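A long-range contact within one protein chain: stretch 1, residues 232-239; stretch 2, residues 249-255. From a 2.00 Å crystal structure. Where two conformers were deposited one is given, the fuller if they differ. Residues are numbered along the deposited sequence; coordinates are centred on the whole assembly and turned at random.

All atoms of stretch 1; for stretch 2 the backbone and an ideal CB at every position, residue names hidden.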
# COMPACT_ATOMS: atom_id res chain seq x y z
N THR A 232 8.50 22.77 22.15
CA THR A 232 7.99 23.55 23.29
C THR A 232 6.55 23.20 23.49
O THR A 232 6.14 22.90 24.62
CB THR A 232 8.20 25.06 23.12
OG1 THR A 232 9.60 25.32 22.96
CG2 THR A 232 7.66 25.85 24.34
N PHE A 233 5.78 23.17 22.40
CA PHE A 233 4.35 22.80 22.46
C PHE A 233 4.14 21.40 23.05
O PHE A 233 3.21 21.20 23.85
CB PHE A 233 3.75 22.88 21.07
CG PHE A 233 2.24 22.83 21.00
CD1 PHE A 233 1.41 23.20 22.07
CD2 PHE A 233 1.64 22.47 19.81
CE1 PHE A 233 0.03 23.16 21.92
CE2 PHE A 233 0.26 22.43 19.68
CZ PHE A 233 -0.55 22.80 20.74
N ALA A 234 4.99 20.45 22.65
CA ALA A 234 4.92 19.06 23.14
C ALA A 234 5.07 19.03 24.66
O ALA A 234 4.32 18.36 25.36
CB ALA A 234 6.02 18.18 22.46
N GLN A 235 6.04 19.80 25.15
CA GLN A 235 6.27 19.92 26.58
C GLN A 235 5.10 20.59 27.32
O GLN A 235 4.62 20.05 28.31
CB GLN A 235 7.58 20.67 26.85
CG GLN A 235 8.78 19.92 26.29
CD GLN A 235 10.05 20.72 26.36
OE1 GLN A 235 10.03 21.94 26.54
NE2 GLN A 235 11.17 20.03 26.21
N PHE A 236 4.62 21.71 26.81
CA PHE A 236 3.44 22.33 27.40
C PHE A 236 2.26 21.38 27.44
O PHE A 236 1.53 21.34 28.42
CB PHE A 236 3.02 23.60 26.63
CG PHE A 236 4.00 24.73 26.73
CD1 PHE A 236 4.95 24.78 27.72
CD2 PHE A 236 3.92 25.78 25.85
CE1 PHE A 236 5.84 25.87 27.80
CE2 PHE A 236 4.78 26.87 25.94
CZ PHE A 236 5.73 26.91 26.91
N LEU A 237 2.06 20.61 26.37
CA LEU A 237 0.91 19.73 26.26
C LEU A 237 0.95 18.59 27.25
O LEU A 237 -0.10 18.06 27.60
CB LEU A 237 0.80 19.12 24.86
CG LEU A 237 0.16 19.99 23.80
CD1 LEU A 237 0.50 19.45 22.40
CD2 LEU A 237 -1.35 20.14 24.04
N THR A 238 2.14 18.19 27.67
CA THR A 238 2.29 16.98 28.47
C THR A 238 2.86 17.27 29.86
O THR A 238 3.18 16.33 30.58
CB THR A 238 3.21 15.97 27.75
OG1 THR A 238 4.49 16.55 27.52
CG2 THR A 238 2.62 15.55 26.42
N ASP A 239 3.00 18.54 30.22
CA ASP A 239 3.59 18.88 31.51
C ASP A 239 2.76 18.41 32.71
O ASP A 239 3.34 18.01 33.71
CB ASP A 239 3.95 20.38 31.61
CG ASP A 239 2.74 21.29 31.68
OD1 ASP A 239 1.65 20.84 32.12
OD2 ASP A 239 2.88 22.47 31.32
N UNK A 249 -0.36 9.48 24.30
CA UNK A 249 -1.74 9.66 23.84
C UNK A 249 -2.07 11.10 23.52
O UNK A 249 -2.71 11.39 22.52
CB UNK A 249 -2.72 9.14 24.90
N UNK A 250 -1.63 12.01 24.38
CA UNK A 250 -1.87 13.43 24.18
C UNK A 250 -1.23 13.89 22.85
O UNK A 250 -1.90 14.51 22.01
CB UNK A 250 -1.32 14.23 25.36
N UNK A 251 0.02 13.50 22.62
CA UNK A 251 0.74 13.94 21.43
C UNK A 251 0.13 13.32 20.16
O UNK A 251 -0.22 14.02 19.21
CB UNK A 251 2.22 13.57 21.54
N UNK A 252 -0.02 12.00 20.16
CA UNK A 252 -0.64 11.29 19.05
C UNK A 252 -2.02 11.85 18.70
O UNK A 252 -2.32 12.08 17.55
CB UNK A 252 -0.75 9.80 19.39
N UNK A 253 -2.87 12.04 19.71
CA UNK A 253 -4.22 12.53 19.47
C UNK A 253 -4.20 13.95 18.97
O UNK A 253 -4.97 14.30 18.08
CB UNK A 253 -5.06 12.44 20.74
N UNK A 254 -3.33 14.79 19.53
CA UNK A 254 -3.23 16.14 18.99
C UNK A 254 -2.92 16.14 17.50
O UNK A 254 -3.53 16.89 16.74
CB UNK A 254 -2.16 16.93 19.74
N UNK A 255 -1.97 15.29 17.08
CA UNK A 255 -1.60 15.23 15.69
C UNK A 255 -2.70 14.64 14.84
O UNK A 255 -3.06 15.22 13.81
CB UNK A 255 -0.31 14.42 15.52

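Two helical segments meet at 120° between their N-to-C directions, with axes 9.9 Å apart at closest approach. Phe-233, Ala-234, Leu-237 and Thr-238 supply the mostly apolar surface of stretch 1, and stretch 2 is helical throughout.

Position 249 has nothing of stretch 1 within 5.5 Å of its ideal CB, so this contact leaves the choice wide. It is Asn-249, whose OD1 accepts a hydrogen bond from the side chain at 252.

At position 250 CA-to-CB points toward stretch 1, and the ideal CB lies 4.3 Å from Thr-238 CG2 and 4.6 Å from Leu-237 O. The nearby methyl and methylene groups favour a medium-sized apolar residue such as valine, isoleucine or leucine. The residue is Ile-250; its CG2 packs 4.0 Å from Leu-237 CB and 4.2 Å from Thr-238 CG2, and also rests 3.7 Å from Leu-237 O.

Position 251 points sideways, its ideal CB 5.3 Å from Thr-238 CG2. A short side chain would leave the space beside Ala-234 unfilled, whereas a longer aliphatic one, isoleucine, leucine or methionine, could turn into it. Ile-251 does so with both chi angles in m: its CD1 reaches 3.9 Å from Ala-234 CB, 3.8 Å from Thr-238 CG2 and 4.3 Å from Leu-237 CD1. The same CD1 lies 3.8 Å from Ala-234 CA, so the methyl packs against the backbone as well as the side chain of Ala-234. Thr-238 OG1 is engaged within stretch 1, donating to Ala-234 O at 2.8 Å.

Positions 252 and 253 are out of reach of stretch 1, and polar or charged residues would suit them as well as any. Arg-252 donates from NH1 to Asn-249 OD1 at 2.8 Å, and its NH2 forms a salt bridge with Asp-253 OD1 at 3.3 Å, where the hydrogen bond is weak.

Position 254 again points toward stretch 1, with its ideal CB 4.5 Å from Leu-237 CD1 and the ring of Phe-233 farther out. Leucine, methionine or an aromatic residue could all use this surface. His-254, with chi1 t, places its imidazole against both: Leu-237 CD1 sits over one ring face, 4.3 Å from His-254 CG, and Phe-233 completes an offset edge-to-face pair, its edge toward the histidine face, with centroids 5.0 Å apart and planes at 87°.

Position 255 has no neighbour in stretch 1 near its ideal CB, so the contact sets no preference; it is Ile-255. No hydrogen bond crosses between the stretches, leaving aliphatic and aromatic packing to make the contact.

Stretch 2 249-255: NIIRDHI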
# COMPACT_ATOMS: atom_id res chain seq x y z
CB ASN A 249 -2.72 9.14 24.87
CG ASN A 249 -2.53 7.66 25.17
OD1 ASN A 249 -1.93 6.91 24.38
ND2 ASN A 249 -3.06 7.22 26.31
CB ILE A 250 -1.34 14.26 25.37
CG1 ILE A 250 -2.23 14.04 26.61
CG2 ILE A 250 -1.28 15.75 25.01
CD1 ILE A 250 -1.66 14.59 27.95
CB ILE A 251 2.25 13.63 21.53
CG1 ILE A 251 2.89 14.35 22.73
CG2 ILE A 251 2.98 13.98 20.19
CD1 ILE A 251 2.86 15.86 22.68
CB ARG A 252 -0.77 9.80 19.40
CG ARG A 252 -1.11 8.90 18.25
CD ARG A 252 -1.48 7.49 18.74
NE ARG A 252 -2.62 7.59 19.63
CZ ARG A 252 -2.63 7.33 20.93
NH1 ARG A 252 -1.54 6.86 21.56
NH2 ARG A 252 -3.76 7.53 21.62
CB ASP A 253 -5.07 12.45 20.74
CG ASP A 253 -5.39 11.01 21.13
OD1 ASP A 253 -5.23 10.11 20.26
OD2 ASP A 253 -5.78 10.77 22.29
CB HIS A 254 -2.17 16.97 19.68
CG HIS A 254 -2.18 18.39 19.21
ND1 HIS A 254 -3.08 19.33 19.68
CD2 HIS A 254 -1.44 19.02 18.26
CE1 HIS A 254 -2.87 20.48 19.06
NE2 HIS A 254 -1.88 20.32 18.20
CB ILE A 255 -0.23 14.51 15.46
CG1 ILE A 255 0.90 15.40 15.98
CG2 ILE A 255 -0.03 14.27 13.97
CD1 ILE A 255 2.18 14.72 16.42
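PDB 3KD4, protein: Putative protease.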